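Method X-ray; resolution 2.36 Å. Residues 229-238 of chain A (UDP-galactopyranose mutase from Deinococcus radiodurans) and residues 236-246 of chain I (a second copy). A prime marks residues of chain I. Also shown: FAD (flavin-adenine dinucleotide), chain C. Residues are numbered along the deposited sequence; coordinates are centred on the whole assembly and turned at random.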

ATOM      1  N   MET A 229       0.656 -12.375   4.766  1.00 26.92           N
ATOM      2  CA  MET A 229       1.229 -12.871   6.022  1.00 26.26           C
ATOM      3  C   MET A 229       0.559 -12.275   7.268  1.00 26.38           C
ATOM      4  O   MET A 229       0.442 -12.929   8.305  1.00 25.03           O
ATOM      5  N   LEU A 230       0.120 -11.029   7.158  1.00 25.34           N
ATOM      6  CA  LEU A 230      -0.450 -10.321   8.301  1.00 26.56           C
ATOM      7  C   LEU A 230      -1.978 -10.258   8.234  1.00 24.61           C
ATOM      8  O   LEU A 230      -2.597  -9.463   8.937  1.00 30.79           O
ATOM      9  N   SER A 231      -2.585 -11.101   7.404  1.00 24.71           N
ATOM     10  CA  SER A 231      -4.025 -11.016   7.156  1.00 30.08           C
ATOM     11  C   SER A 231      -4.915 -11.635   8.237  1.00 25.39           C
ATOM     12  O   SER A 231      -6.097 -11.299   8.325  1.00 26.60           O
ATOM     13  N   SER A 232      -4.365 -12.555   9.027  1.00 24.34           N
ATOM     14  CA  SER A 232      -5.141 -13.234  10.065  1.00 26.68           C
ATOM     15  C   SER A 232      -5.945 -12.260  10.930  1.00 26.96           C
ATOM     16  O   SER A 232      -5.477 -11.166  11.246  1.00 28.69           O
ATOM     17  N   PRO A 233      -7.159 -12.665  11.316  1.00 24.15           N
ATOM     18  CA  PRO A 233      -7.998 -11.925  12.273  1.00 32.82           C
ATOM     19  C   PRO A 233      -7.301 -11.667  13.619  1.00 27.64           C
ATOM     20  O   PRO A 233      -7.611 -10.672  14.261  1.00 26.56           O
ATOM     21  N   ASN A 234      -6.377 -12.535  14.018  1.00 26.68           N
ATOM     22  CA  ASN A 234      -5.624 -12.371  15.267  1.00 26.44           C
ATOM     23  C   ASN A 234      -4.477 -11.370  15.184  1.00 30.27           C
ATOM     24  O   ASN A 234      -3.729 -11.192  16.143  1.00 34.27           O
ATOM     25  N   ILE A 235      -4.304 -10.730  14.037  1.00 31.96           N
ATOM     26  CA  ILE A 235      -3.191  -9.799  13.886  1.00 28.01           C
ATOM     27  C   ILE A 235      -3.684  -8.357  13.731  1.00 28.73           C
ATOM     28  O   ILE A 235      -4.392  -8.032  12.782  1.00 29.39           O
ATOM     29  N   LYS A 236      -3.328  -7.506  14.689  1.00 30.78           N
ATOM     30  CA  LYS A 236      -3.629  -6.081  14.620  1.00 27.45           C
ATOM     31  C   LYS A 236      -2.367  -5.360  14.182  1.00 29.99           C
ATOM     32  O   LYS A 236      -1.289  -5.601  14.732  1.00 28.66           O
ATOM     33  N   VAL A 237      -2.495  -4.481  13.194  1.00 28.88           N
ATOM     34  CA  VAL A 237      -1.326  -3.831  12.616  1.00 28.07           C
ATOM     35  C   VAL A 237      -1.311  -2.329  12.878  1.00 28.19           C
ATOM     36  O   VAL A 237      -2.193  -1.607  12.439  1.00 30.21           O
ATOM     37  N   MET A 238      -0.286  -1.869  13.579  1.00 28.80           N
ATOM     38  CA  MET A 238      -0.189  -0.472  13.980  1.00 27.08           C
ATOM     39  C   MET A 238       1.012   0.209  13.313  1.00 31.03           C
ATOM     40  O   MET A 238       2.169  -0.144  13.567  1.00 29.52           O
TER
ATOM     41  N   LYS I 236      -1.603   7.762  14.991  1.00 25.57           N
ATOM     42  CA  LYS I 236      -1.237   6.362  14.943  1.00 26.58           C
ATOM     43  C   LYS I 236      -2.355   5.624  14.244  1.00 28.31           C
ATOM     44  O   LYS I 236      -3.538   5.873  14.505  1.00 29.18           O
ATOM     45  N   VAL I 237      -1.981   4.724  13.346  1.00 26.83           N
ATOM     46  CA  VAL I 237      -2.947   4.042  12.493  1.00 25.85           C
ATOM     47  C   VAL I 237      -2.978   2.563  12.848  1.00 29.20           C
ATOM     48  O   VAL I 237      -1.947   1.883  12.826  1.00 32.51           O
ATOM     49  N   MET I 238      -4.156   2.061  13.178  1.00 27.03           N
ATOM     50  CA  MET I 238      -4.300   0.652  13.493  1.00 27.03           C
ATOM     51  C   MET I 238      -5.275   0.034  12.508  1.00 28.99           C
ATOM     52  O   MET I 238      -6.427   0.458  12.396  1.00 29.49           O
ATOM     53  N   LEU I 239      -4.794  -0.966  11.785  1.00 26.93           N
ATOM     54  CA  LEU I 239      -5.546  -1.575  10.699  1.00 27.21           C
ATOM     55  C   LEU I 239      -5.899  -3.016  11.031  1.00 28.60           C
ATOM     56  O   LEU I 239      -5.379  -3.591  11.984  1.00 24.92           O
ATOM     57  N   ASN I 240      -6.777  -3.585  10.215  1.00 28.13           N
ATOM     58  CA  ASN I 240      -7.299  -4.920  10.437  1.00 29.93           C
ATOM     59  C   ASN I 240      -7.935  -5.023  11.819  1.00 28.52           C
ATOM     60  O   ASN I 240      -7.921  -6.081  12.447  1.00 29.03           O
ATOM     61  N   THR I 241      -8.513  -3.918  12.277  1.00 28.19           N
ATOM     62  CA  THR I 241      -8.923  -3.801  13.672  1.00 31.88           C
ATOM     63  C   THR I 241     -10.327  -3.231  13.903  1.00 26.69           C
ATOM     64  O   THR I 241     -10.624  -2.085  13.558  1.00 27.25           O
ATOM     65  N   ASP I 242     -11.184  -4.030  14.517  1.00 32.11           N
ATOM     66  CA  ASP I 242     -12.468  -3.523  14.979  1.00 33.42           C
ATOM     67  C   ASP I 242     -12.290  -2.694  16.261  1.00 33.20           C
ATOM     68  O   ASP I 242     -11.674  -3.156  17.219  1.00 34.35           O
ATOM     69  N   TYR I 243     -12.823  -1.474  16.281  1.00 29.08           N
ATOM     70  CA  TYR I 243     -12.648  -0.603  17.442  1.00 29.95           C
ATOM     71  C   TYR I 243     -13.057  -1.288  18.747  1.00 31.31           C
ATOM     72  O   TYR I 243     -12.540  -0.969  19.805  1.00 28.88           O
ATOM     73  N   ARG I 244     -13.998  -2.217  18.666  1.00 30.20           N
ATOM     74  CA  ARG I 244     -14.507  -2.874  19.863  1.00 35.27           C
ATOM     75  C   ARG I 244     -13.459  -3.806  20.460  1.00 37.66           C
ATOM     76  O   ARG I 244     -13.530  -4.155  21.638  1.00 39.32           O
ATOM     77  N   GLU I 245     -12.486  -4.198  19.639  1.00 33.65           N
ATOM     78  CA  GLU I 245     -11.409  -5.070  20.079  1.00 35.34           C
ATOM     79  C   GLU I 245     -10.410  -4.346  20.970  1.00 38.42           C
ATOM     80  O   GLU I 245      -9.691  -4.984  21.727  1.00 44.52           O
ATOM     81  N   ILE I 246     -10.331  -3.022  20.869  1.00 32.82           N
ATOM     82  CA  ILE I 246      -9.319  -2.292  21.637  1.00 41.43           C
ATOM     83  C   ILE I 246      -9.891  -1.205  22.534  1.00 39.26           C
ATOM     84  O   ILE I 246      -9.164  -0.553  23.283  1.00 43.16           O
TER

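Packing of side chains where strand 235-238 of chain A meets strand 236-239 of chain I in UDP-galactopyranose mutase. The strands run antiparallel, at 157° between their N-to-C directions, and are joined at Val237 and Leu239′ by two backbone bonds: Leu239′ N to Val237 O, 2.8 Å, and Val237 N to Leu239′ O, 3.3 Å. The stretches together bury 537 Å², and Lys236, Asn240′ and Met238 have the most area covered by the opposing stretch.

Lys236 leaves its strand sideways, yet its chain (chi1 m, chi2 m, chi3 147°, chi4 t) carries the ammonium into a nest of oxygens. NZ donates to Asn240′ O at 3.0 Å and, within its own stretch, to Pro233 O at 2.6 Å. It also forms a salt bridge with Glu245′, NZ to OE2 3.0 Å, in which the individual hydrogen bonds to OE2 and, at 3.1 Å, from NZ to Glu245′ OE1 are weak. Two backbone carbonyls and a carboxylate thus surround a charge that is buried in the assembly. The aliphatic part is covered too: Lys236 CD lies 3.1 Å from Thr241′ OG1, and Lys236 CB lies 3.4 Å from Met238′ CE. Thr241′ (chi1 m) turns its hydroxyl back to its own chain, OG1 donating to Leu239′ O at 2.8 Å, while Glu245′ (chi1 m, chi2 t) is steadied by Asp242′ N, which donates to Glu245′ OE1 at 2.7 Å.

Asn240′ points toward chain A just beyond its strand, with chi1 t and a backbone of positive phi. Its amide reaches the type I turn from Ser232 to Ile235: ND2 donates to Ile235 O at 2.9 Å and, through a weak bond, to Ser232 O, also at 2.9 Å. Ser232 O already accepts from Ile235 N at 3.1 Å, so the amide docks on the carbonyl that closes the turn. At the other end of the amide, one water donates to Asn240′ OD1 at 2.9 Å and to Ser231 O at 2.6 Å, bridging the two chains.

Met238 and Met238′ form the non-hydrogen-bonded pair, CA to CA 4.3 Å, and their side chains share one face of the sheet. Both are extended, t at chi1, chi2 and chi3. Met238 CG comes within 4.5 Å of Met238′ CB, and each methyl reaches across to a lysine: Met238 CE lies 3.9 Å from Lys236′ CB, echoing the closer contact of Met238′ CE. Val237 (chi1 t) and Leu239′ (chi1 m, chi2 t) occupy the other face.

Away from the interface, Asp242′ caps the following helix, its OD1 accepting from Arg244′ N at 2.9 Å, and its OD2 makes a salt bridge with Arg244′ NH2 at 3.1 Å. The FAD adenine lies here: N6A donates weakly to Asp242′ OD1 at 3.4 Å, and Tyr243′ N donates weakly to FAD N1A, also at 3.4 Å.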

ATOM      1  CB  MET A 229       2.729 -12.577   6.065  1.00 23.82           C
ATOM      2  CG  MET A 229       3.626 -13.798   6.041  1.00 36.42           C
ATOM      3  SD  MET A 229       5.382 -13.346   5.921  1.00 46.00           S
ATOM      4  CE  MET A 229       5.430 -12.998   4.190  1.00 21.30           C
ATOM      5  CB  LEU A 230       0.133  -8.905   8.379  1.00 27.45           C
ATOM      6  CG  LEU A 230       1.662  -8.783   8.397  1.00 24.30           C
ATOM      7  CD1 LEU A 230       2.086  -7.321   8.473  1.00 25.91           C
ATOM      8  CD2 LEU A 230       2.228  -9.553   9.560  1.00 21.82           C
ATOM      9  CB  SER A 231      -4.379 -11.636   5.796  1.00 23.27           C
ATOM     10  OG  SER A 231      -4.090 -13.019   5.801  1.00 25.34           O
ATOM     11  CB  SER A 232      -4.236 -14.074  10.969  1.00 21.70           C
ATOM     12  OG  SER A 232      -4.908 -14.420  12.176  1.00 25.94           O
ATOM     13  CB  PRO A 233      -9.203 -12.846  12.473  1.00 26.79           C
ATOM     14  CG  PRO A 233      -9.262 -13.666  11.232  1.00 30.54           C
ATOM     15  CD  PRO A 233      -7.840 -13.849  10.773  1.00 24.72           C
ATOM     16  CB  ASN A 234      -5.051 -13.716  15.721  1.00 27.53           C
ATOM     17  CG  ASN A 234      -6.124 -14.671  16.213  1.00 30.17           C
ATOM     18  OD1 ASN A 234      -7.222 -14.247  16.571  1.00 29.09           O
ATOM     19  ND2 ASN A 234      -5.811 -15.961  16.235  1.00 28.54           N
ATOM     20  CB  ILE A 235      -2.287 -10.203  12.700  1.00 27.98           C
ATOM     21  CG1 ILE A 235      -1.720 -11.603  12.932  1.00 30.37           C
ATOM     22  CG2 ILE A 235      -1.145  -9.221  12.533  1.00 27.63           C
ATOM     23  CD1 ILE A 235      -0.698 -12.033  11.884  1.00 22.75           C
ATOM     24  CB  LYS A 236      -4.089  -5.547  15.983  1.00 31.49           C
ATOM     25  CG  LYS A 236      -5.247  -6.318  16.605  1.00 29.71           C
ATOM     26  CD  LYS A 236      -6.390  -6.459  15.622  1.00 29.67           C
ATOM     27  CE  LYS A 236      -7.110  -7.772  15.830  1.00 35.04           C
ATOM     28  NZ  LYS A 236      -8.038  -8.098  14.711  1.00 33.46           N
ATOM     29  CB  VAL A 237      -1.261  -4.064  11.116  1.00 28.58           C
ATOM     30  CG1 VAL A 237       0.047  -3.516  10.559  1.00 32.29           C
ATOM     31  CG2 VAL A 237      -1.418  -5.547  10.809  1.00 26.86           C
ATOM     32  CB  MET A 238      -0.065  -0.394  15.497  1.00 27.51           C
ATOM     33  CG  MET A 238      -0.476   0.912  16.096  1.00 32.59           C
ATOM     34  SD  MET A 238      -0.600   0.788  17.890  1.00 29.98           S
ATOM     35  CE  MET A 238      -1.343   2.381  18.185  1.00 23.17           C
TER
ATOM     36  CB  LYS I 236      -1.023   5.798  16.350  1.00 26.32           C
ATOM     37  CG  LYS I 236      -0.084   6.636  17.203  1.00 32.19           C
ATOM     38  CD  LYS I 236       1.253   6.836  16.519  1.00 31.55           C
ATOM     39  CE  LYS I 236       2.080   7.894  17.213  1.00 37.27           C
ATOM     40  NZ  LYS I 236       3.268   8.273  16.390  1.00 33.80           N
ATOM     41  CB  VAL I 237      -2.559   4.190  10.994  1.00 30.60           C
ATOM     42  CG1 VAL I 237      -3.616   3.581  10.105  1.00 21.87           C
ATOM     43  CG2 VAL I 237      -2.313   5.673  10.640  1.00 24.79           C
ATOM     44  CB  MET I 238      -4.787   0.476  14.930  1.00 28.05           C
ATOM     45  CG  MET I 238      -4.654  -0.928  15.472  1.00 31.80           C
ATOM     46  SD  MET I 238      -4.891  -0.924  17.263  1.00 37.71           S
ATOM     47  CE  MET I 238      -4.906  -2.669  17.594  1.00 36.42           C
ATOM     48  CB  LEU I 239      -4.736  -1.526   9.400  1.00 23.26           C
ATOM     49  CG  LEU I 239      -4.468  -0.115   8.890  1.00 25.03           C
ATOM     50  CD1 LEU I 239      -3.634  -0.152   7.617  1.00 29.19           C
ATOM     51  CD2 LEU I 239      -5.785   0.588   8.644  1.00 27.23           C
ATOM     52  CB  ASN I 240      -6.197  -5.972  10.252  1.00 29.52           C
ATOM     53  CG  ASN I 240      -6.761  -7.350   9.979  1.00 33.47           C
ATOM     54  OD1 ASN I 240      -7.780  -7.481   9.298  1.00 42.88           O
ATOM     55  ND2 ASN I 240      -6.115  -8.384  10.517  1.00 30.92           N
ATOM     56  CB  THR I 241      -7.908  -2.946  14.463  1.00 31.41           C
ATOM     57  OG1 THR I 241      -6.625  -3.588  14.447  1.00 32.61           O
ATOM     58  CG2 THR I 241      -8.365  -2.789  15.900  1.00 34.43           C
ATOM     59  CB  ASP I 242     -13.434  -4.676  15.222  1.00 35.70           C
ATOM     60  CG  ASP I 242     -14.863  -4.204  15.373  1.00 37.23           C
ATOM     61  OD1 ASP I 242     -15.078  -3.250  16.136  1.00 32.75           O
ATOM     62  OD2 ASP I 242     -15.761  -4.774  14.717  1.00 43.96           O
ATOM     63  CB  TYR I 243     -13.430   0.704  17.295  1.00 25.49           C
ATOM     64  CG  TYR I 243     -14.930   0.587  17.559  1.00 33.72           C
ATOM     65  CD1 TYR I 243     -15.469   0.911  18.797  1.00 31.02           C
ATOM     66  CD2 TYR I 243     -15.804   0.179  16.554  1.00 33.90           C
ATOM     67  CE1 TYR I 243     -16.838   0.820  19.027  1.00 32.30           C
ATOM     68  CE2 TYR I 243     -17.167   0.085  16.776  1.00 32.08           C
ATOM     69  CZ  TYR I 243     -17.678   0.404  18.010  1.00 36.02           C
ATOM     70  OH  TYR I 243     -19.032   0.302  18.219  1.00 36.59           O
ATOM     71  CB  ARG I 244     -15.819  -3.626  19.565  1.00 32.22           C
ATOM     72  CG  ARG I 244     -17.031  -2.694  19.355  1.00 42.83           C
ATOM     73  CD  ARG I 244     -18.291  -3.443  18.887  1.00 44.53           C
ATOM     74  NE  ARG I 244     -18.165  -3.892  17.503  1.00 47.52           N
ATOM     75  CZ  ARG I 244     -18.900  -3.446  16.490  1.00 44.70           C
ATOM     76  NH1 ARG I 244     -19.853  -2.538  16.687  1.00 47.87           N
ATOM     77  NH2 ARG I 244     -18.688  -3.917  15.274  1.00 53.16           N
ATOM     78  CB  GLU I 245     -10.649  -5.667  18.889  1.00 36.73           C
ATOM     79  CG  GLU I 245     -11.497  -6.359  17.814  1.00 37.66           C
ATOM     80  CD  GLU I 245     -10.625  -6.976  16.708  1.00 48.31           C
ATOM     81  OE1 GLU I 245     -10.512  -6.392  15.594  1.00 39.66           O
ATOM     82  OE2 GLU I 245     -10.029  -8.041  16.969  1.00 43.43           O
ATOM     83  CB  ILE I 246      -8.220  -1.692  20.724  1.00 36.43           C
ATOM     84  CG1 ILE I 246      -8.838  -0.924  19.561  1.00 34.29           C
ATOM     85  CG2 ILE I 246      -7.324  -2.790  20.197  1.00 33.10           C
ATOM     86  CD1 ILE I 246      -9.170   0.510  19.861  1.00 33.99           C
TER
HETATM   87  PA  FAD C 450     -16.188   4.993   4.265  1.00 29.25           P
HETATM   88  O1A FAD C 450     -15.407   5.245   3.110  1.00 29.34           O
HETATM   89  O2A FAD C 450     -17.060   3.913   3.993  1.00 34.04           O
HETATM   90  O5B FAD C 450     -15.256   4.688   5.479  1.00 32.32           O
HETATM   91  C5B FAD C 450     -15.704   4.341   6.750  1.00 23.01           C
HETATM   92  C4B FAD C 450     -14.819   3.273   7.339  1.00 28.61           C
HETATM   93  O4B FAD C 450     -15.282   2.862   8.586  1.00 28.89           O
HETATM   94  C3B FAD C 450     -14.756   2.012   6.486  1.00 29.11           C
HETATM   95  O3B FAD C 450     -13.536   1.893   5.860  1.00 28.51           O
HETATM   96  C2B FAD C 450     -15.059   0.886   7.443  1.00 31.51           C
HETATM   97  O2B FAD C 450     -14.313  -0.275   7.287  1.00 32.88           O
HETATM   98  C1B FAD C 450     -14.873   1.554   8.774  1.00 27.65           C
HETATM   99  N9A FAD C 450     -15.590   0.872   9.844  1.00 33.02           N
HETATM  100  C8A FAD C 450     -16.898   0.603   9.958  1.00 35.17           C
HETATM  101  N7A FAD C 450     -17.112  -0.035  11.096  1.00 33.20           N
HETATM  102  C5A FAD C 450     -15.954  -0.192  11.714  1.00 36.02           C
HETATM  103  C6A FAD C 450     -15.578  -0.770  12.912  1.00 32.29           C
HETATM  104  N6A FAD C 450     -16.431  -1.350  13.697  1.00 35.26           N
HETATM  105  N1A FAD C 450     -14.282  -0.765  13.282  1.00 36.68           N
HETATM  106  C2A FAD C 450     -13.367  -0.181  12.468  1.00 31.95           C
HETATM  107  N3A FAD C 450     -13.729   0.387  11.292  1.00 28.63           N
HETATM  108  C4A FAD C 450     -14.997   0.381  10.928  1.00 33.59           C
HETATM  109  N1  FAD C 450     -18.213   9.728  -4.226  1.00 28.21           N
HETATM  110  C2  FAD C 450     -17.859  10.662  -5.145  1.00 27.59           C
HETATM  111  O2  FAD C 450     -17.714  11.805  -4.830  1.00 26.62           O
HETATM  112  N3  FAD C 450     -17.670  10.326  -6.440  1.00 31.22           N
HETATM  113  C4  FAD C 450     -17.847   9.048  -6.832  1.00 32.08           C
HETATM  114  O4  FAD C 450     -17.712   8.732  -7.954  1.00 28.01           O
HETATM  115  C4X FAD C 450     -18.188   8.108  -5.932  1.00 28.82           C
HETATM  116  N5  FAD C 450     -18.351   6.862  -6.400  1.00 30.04           N
HETATM  117  C5X FAD C 450     -18.694   5.895  -5.561  1.00 32.63           C
HETATM  118  C6  FAD C 450     -18.839   4.636  -6.071  1.00 29.98           C
HETATM  119  C7  FAD C 450     -19.190   3.618  -5.229  1.00 30.78           C
HETATM  120  C7M FAD C 450     -19.341   2.268  -5.795  1.00 25.16           C
HETATM  121  C8  FAD C 450     -19.381   3.879  -3.880  1.00 29.00           C
HETATM  122  C8M FAD C 450     -19.766   2.807  -2.938  1.00 28.45           C
HETATM  123  C9  FAD C 450     -19.226   5.154  -3.394  1.00 29.23           C
HETATM  124  C9A FAD C 450     -18.888   6.177  -4.236  1.00 28.48           C
HETATM  125  N10 FAD C 450     -18.726   7.436  -3.754  1.00 30.45           N
HETATM  126  C10 FAD C 450     -18.379   8.432  -4.614  1.00 27.35           C
HETATM  127  C1' FAD C 450     -19.097   7.716  -2.347  1.00 31.02           C
HETATM  128  C2' FAD C 450     -17.886   7.905  -1.466  1.00 31.73           C
HETATM  129  O2' FAD C 450     -17.270   6.670  -1.378  1.00 37.30           O
HETATM  130  C3' FAD C 450     -18.219   8.352  -0.050  1.00 40.22           C
HETATM  131  O3' FAD C 450     -18.411   9.698   0.071  1.00 51.24           O
HETATM  132  C4' FAD C 450     -17.121   7.988   0.923  1.00 35.77           C
HETATM  133  O4' FAD C 450     -17.257   6.628   1.151  1.00 27.59           O
HETATM  134  C5' FAD C 450     -17.308   8.693   2.230  1.00 36.74           C
HETATM  135  O5' FAD C 450     -16.409   8.268   3.211  1.00 32.02           O
HETATM  136  P   FAD C 450     -16.704   7.850   4.678  1.00 27.55           P
HETATM  137  O1P FAD C 450     -15.607   8.286   5.467  1.00 26.34           O
HETATM  138  O2P FAD C 450     -17.857   8.507   5.138  1.00 27.04           O
HETATM  139  O3P FAD C 450     -16.982   6.296   4.685  1.00 28.59           O
HETATM  140  O   HOH W   1      -6.898  -9.195   7.121  1.00 39.41           O